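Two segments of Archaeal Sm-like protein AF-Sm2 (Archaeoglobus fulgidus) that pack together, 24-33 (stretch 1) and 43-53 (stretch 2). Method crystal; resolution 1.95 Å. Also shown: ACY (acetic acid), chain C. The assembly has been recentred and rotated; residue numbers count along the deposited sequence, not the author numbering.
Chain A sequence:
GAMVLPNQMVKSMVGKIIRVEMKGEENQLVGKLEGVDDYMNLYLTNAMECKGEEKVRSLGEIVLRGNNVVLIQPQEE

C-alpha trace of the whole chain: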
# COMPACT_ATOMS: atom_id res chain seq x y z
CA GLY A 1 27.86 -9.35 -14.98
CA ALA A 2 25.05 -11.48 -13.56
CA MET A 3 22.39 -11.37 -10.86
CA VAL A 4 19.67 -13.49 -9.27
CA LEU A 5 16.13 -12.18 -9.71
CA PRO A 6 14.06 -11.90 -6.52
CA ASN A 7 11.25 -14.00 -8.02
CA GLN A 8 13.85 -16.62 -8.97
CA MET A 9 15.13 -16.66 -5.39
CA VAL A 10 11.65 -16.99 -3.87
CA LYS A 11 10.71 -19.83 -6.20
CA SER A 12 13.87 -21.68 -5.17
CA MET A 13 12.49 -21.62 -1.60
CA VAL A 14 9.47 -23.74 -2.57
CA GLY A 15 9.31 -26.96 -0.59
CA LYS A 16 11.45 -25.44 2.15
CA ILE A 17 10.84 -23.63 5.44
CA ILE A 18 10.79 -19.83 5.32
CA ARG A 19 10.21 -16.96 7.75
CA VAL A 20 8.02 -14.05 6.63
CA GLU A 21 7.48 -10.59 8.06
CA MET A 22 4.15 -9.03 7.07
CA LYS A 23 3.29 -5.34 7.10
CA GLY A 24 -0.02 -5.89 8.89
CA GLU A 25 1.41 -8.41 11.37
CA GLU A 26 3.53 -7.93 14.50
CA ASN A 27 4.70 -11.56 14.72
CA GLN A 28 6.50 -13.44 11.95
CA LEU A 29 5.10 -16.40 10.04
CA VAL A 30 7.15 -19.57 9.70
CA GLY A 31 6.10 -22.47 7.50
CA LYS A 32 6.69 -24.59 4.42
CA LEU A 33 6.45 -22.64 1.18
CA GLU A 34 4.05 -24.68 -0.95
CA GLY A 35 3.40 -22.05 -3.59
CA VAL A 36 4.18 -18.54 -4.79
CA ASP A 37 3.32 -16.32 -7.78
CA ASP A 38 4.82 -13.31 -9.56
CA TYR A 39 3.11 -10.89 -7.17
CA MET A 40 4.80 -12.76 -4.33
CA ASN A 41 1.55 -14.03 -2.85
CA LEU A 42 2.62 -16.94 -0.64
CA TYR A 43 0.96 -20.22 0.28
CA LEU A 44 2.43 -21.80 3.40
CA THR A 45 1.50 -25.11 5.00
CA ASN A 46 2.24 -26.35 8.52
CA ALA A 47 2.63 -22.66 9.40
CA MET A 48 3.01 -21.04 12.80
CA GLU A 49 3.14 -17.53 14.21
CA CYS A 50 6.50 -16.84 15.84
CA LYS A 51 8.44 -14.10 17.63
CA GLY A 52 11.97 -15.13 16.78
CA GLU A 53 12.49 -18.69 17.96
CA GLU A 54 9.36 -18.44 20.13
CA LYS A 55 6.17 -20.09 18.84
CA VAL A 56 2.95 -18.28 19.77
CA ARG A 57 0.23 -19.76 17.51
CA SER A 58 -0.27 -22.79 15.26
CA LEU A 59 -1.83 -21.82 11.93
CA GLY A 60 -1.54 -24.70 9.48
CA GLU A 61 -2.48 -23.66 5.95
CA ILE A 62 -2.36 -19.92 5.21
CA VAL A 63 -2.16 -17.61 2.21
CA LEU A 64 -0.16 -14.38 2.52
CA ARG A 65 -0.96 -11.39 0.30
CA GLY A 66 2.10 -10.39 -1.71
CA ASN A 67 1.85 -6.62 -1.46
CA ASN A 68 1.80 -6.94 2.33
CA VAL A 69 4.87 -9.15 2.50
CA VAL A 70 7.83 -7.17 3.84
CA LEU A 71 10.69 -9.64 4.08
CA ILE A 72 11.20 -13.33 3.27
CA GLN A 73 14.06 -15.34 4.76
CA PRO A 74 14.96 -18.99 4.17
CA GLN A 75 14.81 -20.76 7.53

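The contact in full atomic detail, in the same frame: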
# COMPACT_ATOMS: atom_id res chain seq x y z
N GLY A 24 1.09 -5.95 7.95
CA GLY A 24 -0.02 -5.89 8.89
C GLY A 24 0.02 -6.99 9.94
O GLY A 24 -1.03 -7.49 10.36
N GLU A 25 1.23 -7.36 10.37
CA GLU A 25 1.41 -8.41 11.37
C GLU A 25 2.62 -8.09 12.26
O GLU A 25 3.69 -7.74 11.76
CB GLU A 25 1.61 -9.76 10.68
CG GLU A 25 0.49 -10.76 10.92
CD GLU A 25 0.65 -11.54 12.21
OE1 GLU A 25 1.62 -12.32 12.30
OE2 GLU A 25 -0.17 -11.37 13.13
N GLU A 26 2.45 -8.22 13.57
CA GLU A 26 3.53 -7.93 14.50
C GLU A 26 4.45 -9.14 14.75
O GLU A 26 5.61 -8.98 15.13
CB GLU A 26 2.95 -7.41 15.82
CG GLU A 26 1.80 -8.24 16.37
CD GLU A 26 1.00 -7.49 17.42
OE1 GLU A 26 0.46 -6.41 17.11
OE2 GLU A 26 0.90 -7.99 18.57
N ASN A 27 3.92 -10.33 14.54
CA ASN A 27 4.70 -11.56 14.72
C ASN A 27 5.02 -12.12 13.35
O ASN A 27 4.27 -11.89 12.40
CB ASN A 27 3.89 -12.58 15.52
CG ASN A 27 3.42 -12.04 16.85
OD1 ASN A 27 4.21 -11.48 17.61
ND2 ASN A 27 2.14 -12.21 17.14
N GLN A 28 6.12 -12.86 13.23
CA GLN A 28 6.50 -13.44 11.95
C GLN A 28 5.78 -14.75 11.70
O GLN A 28 5.31 -15.40 12.63
CB GLN A 28 8.01 -13.68 11.88
CG GLN A 28 8.88 -12.47 12.15
CD GLN A 28 9.31 -12.37 13.61
OE1 GLN A 28 9.93 -13.30 14.15
NE2 GLN A 28 8.99 -11.25 14.25
N LEU A 29 5.72 -15.14 10.43
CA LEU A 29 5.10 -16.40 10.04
C LEU A 29 6.20 -17.34 9.58
O LEU A 29 7.08 -16.95 8.81
CB LEU A 29 4.09 -16.21 8.90
CG LEU A 29 2.82 -15.41 9.21
CD1 LEU A 29 2.24 -15.87 10.54
CD2 LEU A 29 3.13 -13.94 9.26
N VAL A 30 6.16 -18.57 10.07
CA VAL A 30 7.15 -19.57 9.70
C VAL A 30 6.41 -20.80 9.22
O VAL A 30 5.51 -21.30 9.90
CB VAL A 30 8.02 -19.97 10.91
CG1 VAL A 30 9.04 -21.01 10.50
CG2 VAL A 30 8.71 -18.73 11.49
N GLY A 31 6.77 -21.29 8.03
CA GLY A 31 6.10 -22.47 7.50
C GLY A 31 6.72 -22.95 6.21
O GLY A 31 7.69 -22.37 5.72
N LYS A 32 6.17 -24.03 5.66
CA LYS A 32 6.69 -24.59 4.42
C LYS A 32 6.07 -23.85 3.24
O LYS A 32 4.85 -23.72 3.14
CB LYS A 32 6.36 -26.08 4.32
CG LYS A 32 6.90 -26.76 3.06
CD LYS A 32 6.30 -28.15 2.90
CE LYS A 32 6.75 -28.81 1.61
NZ LYS A 32 5.88 -29.97 1.24
N LEU A 33 6.93 -23.36 2.35
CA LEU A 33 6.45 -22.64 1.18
C LEU A 33 5.97 -23.66 0.15
O LEU A 33 6.77 -24.36 -0.46
CB LEU A 33 7.57 -21.78 0.58
CG LEU A 33 7.17 -20.96 -0.66
CD1 LEU A 33 6.01 -20.04 -0.33
CD2 LEU A 33 8.36 -20.17 -1.17
N TYR A 43 1.81 -19.19 -0.29
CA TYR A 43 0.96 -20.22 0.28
C TYR A 43 1.86 -21.10 1.14
O TYR A 43 2.73 -21.81 0.62
CB TYR A 43 0.27 -21.05 -0.81
CG TYR A 43 -0.44 -22.29 -0.29
CD1 TYR A 43 -1.07 -22.29 0.95
CD2 TYR A 43 -0.48 -23.46 -1.05
CE1 TYR A 43 -1.72 -23.42 1.43
CE2 TYR A 43 -1.13 -24.60 -0.58
CZ TYR A 43 -1.74 -24.57 0.66
OH TYR A 43 -2.36 -25.70 1.15
N LEU A 44 1.65 -21.02 2.45
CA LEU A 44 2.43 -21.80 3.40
C LEU A 44 1.58 -22.89 4.02
O LEU A 44 0.37 -22.72 4.19
CB LEU A 44 2.95 -20.90 4.53
CG LEU A 44 3.81 -19.69 4.17
CD1 LEU A 44 4.29 -19.01 5.45
CD2 LEU A 44 5.00 -20.13 3.33
N THR A 45 2.20 -24.01 4.35
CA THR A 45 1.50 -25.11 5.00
C THR A 45 2.27 -25.39 6.28
O THR A 45 3.45 -25.03 6.39
CB THR A 45 1.48 -26.38 4.13
OG1 THR A 45 2.82 -26.75 3.79
CG2 THR A 45 0.67 -26.14 2.85
N ASN A 46 1.61 -26.02 7.25
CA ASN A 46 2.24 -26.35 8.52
C ASN A 46 2.83 -25.07 9.15
O ASN A 46 3.84 -25.12 9.85
CB ASN A 46 3.35 -27.38 8.28
CG ASN A 46 2.87 -28.55 7.44
OD1 ASN A 46 2.09 -29.37 7.89
ND2 ASN A 46 3.31 -28.60 6.18
N ALA A 47 2.17 -23.95 8.91
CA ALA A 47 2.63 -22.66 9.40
C ALA A 47 2.36 -22.37 10.87
O ALA A 47 1.45 -22.93 11.48
CB ALA A 47 2.04 -21.55 8.55
N MET A 48 3.15 -21.46 11.41
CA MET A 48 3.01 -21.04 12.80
C MET A 48 3.38 -19.57 12.93
O MET A 48 4.13 -19.04 12.11
CB MET A 48 3.91 -21.88 13.71
CG MET A 48 5.39 -21.78 13.37
SD MET A 48 6.41 -22.76 14.48
CE MET A 48 6.36 -24.37 13.66
N GLU A 49 2.85 -18.93 13.95
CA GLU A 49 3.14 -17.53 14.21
C GLU A 49 4.27 -17.58 15.22
O GLU A 49 4.17 -18.27 16.24
CB GLU A 49 1.91 -16.85 14.79
CG GLU A 49 1.96 -15.35 14.82
CD GLU A 49 0.65 -14.75 15.30
OE1 GLU A 49 -0.41 -15.10 14.73
OE2 GLU A 49 0.68 -13.93 16.24
N CYS A 50 5.35 -16.85 14.95
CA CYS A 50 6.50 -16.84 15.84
C CYS A 50 7.02 -15.43 16.13
O CYS A 50 6.72 -14.48 15.42
CB CYS A 50 7.65 -17.66 15.24
SG CYS A 50 7.30 -19.40 14.87
N LYS A 51 7.79 -15.34 17.21
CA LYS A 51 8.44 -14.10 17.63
C LYS A 51 9.88 -14.55 17.82
O LYS A 51 10.33 -14.81 18.93
CB LYS A 51 7.87 -13.60 18.96
CG LYS A 51 6.67 -12.69 18.82
CD LYS A 51 6.21 -12.19 20.18
CE LYS A 51 5.60 -10.81 20.07
NZ LYS A 51 6.61 -9.83 19.59
N GLY A 52 10.60 -14.66 16.71
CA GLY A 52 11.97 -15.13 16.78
C GLY A 52 11.86 -16.64 16.85
O GLY A 52 11.15 -17.25 16.05
N GLU A 53 12.54 -17.24 17.82
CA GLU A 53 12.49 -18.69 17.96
C GLU A 53 11.32 -19.12 18.86
O GLU A 53 11.17 -20.30 19.16
CB GLU A 53 13.81 -19.21 18.54
CG GLU A 53 15.03 -18.78 17.75
CD GLU A 53 14.98 -19.24 16.30
OE1 GLU A 53 14.91 -20.47 16.06
OE2 GLU A 53 15.02 -18.38 15.39
C ACY C . 9.76 -9.89 17.58
O ACY C . 10.29 -9.10 18.47
OXT ACY C . 8.52 -9.97 17.24
CH3 ACY C . 10.77 -10.80 16.91
O HOH W 1 4.14 -7.81 19.78

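Strand 28-33 runs antiparallel to stretch 2, whose strand segments are separated by a corner at Thr45 and Asn46, so walking forward along 43-53 means walking backward along 24-33. Tyr43 contributes little to this contact: its CA-to-CB bond points sideways, and its side chain stays clear of stretch 1. Leu44 sits opposite Leu33 in a non-hydrogen-bonded pair and does much more. Its CD2 packs 3.8 Å from Leu33 CD1, while its CD1 lies 4.4 Å from Leu29 CB, so one branched apolar side chain, buried, touches two leucines on the same face of the sheet.

Thr45 forms a hydrogen-bonded pair with Lys32: Thr45 N donates to Lys32 O (2.9 Å) and Lys32 N to Thr45 O (3.0 Å). The side chains lie on the other face, where Thr45 OG1 comes within 3.6 Å of Lys32 CB. Short and partly polar, threonine suits this partly exposed position. Lys32 meets it at CB; beyond that its extended side chain leads away.

At Thr45 and Asn46 the chain turns a corner, Asn46 adopting a positive phi of 55°, a conformation asparagine tolerates better than most residues. The register slips by one residue here, a beta bulge, and Ala47 approaches Gly31 with their CA atoms only 4.0 Å apart. Glycine suits this closeness: an ideal CB on Gly31 would lie 2.9 Å from Ala47 CB, a clash.

Beyond the bulge the ladder resumes. Met48 N donates to Val30 O (2.8 Å) and Val30 N to Met48 O (2.9 Å), while the flexible, apolar methionine lays its CG 4.0 Å from Val30 CB. Next, Glu49 faces Leu29 without backbone hydrogen bonds between them; its CA instead makes a CA-H...O contact with Gln28 O at 3.4 Å. Its carboxylate accepts a very short hydrogen bond from Asn27, ND2 to OE2 at 2.4 Å. The amide suits this otherwise buried acid because it offers a donor, whereas Glu25 brings like charge, its OE2 4.1 Å from Glu49 OE1.

Cys50 pairs with Gln28, N to O at 2.7 Å and the reciprocal Gln28 N to Cys50 O at 2.8 Å. On the face it shares with Val30, its compact, apolar SG lies 3.7 Å from Val30 CG2.

Lys51 is exposed, and its long chain reaches past Asn27, with CE 2.9 Å from Asn27 OD1. That length lets its NZ donate to OXT of the acetic acid (3.0 Å), which also accepts from Gln28 NE2 (3.3 Å). Finally, Gly52 N donates to Gln28 OE1 (3.0 Å), so the glutamine amide extends the bonding beyond the strand; the positive phi of 81° there favours glycine. Glu53 makes no contact with stretch 1.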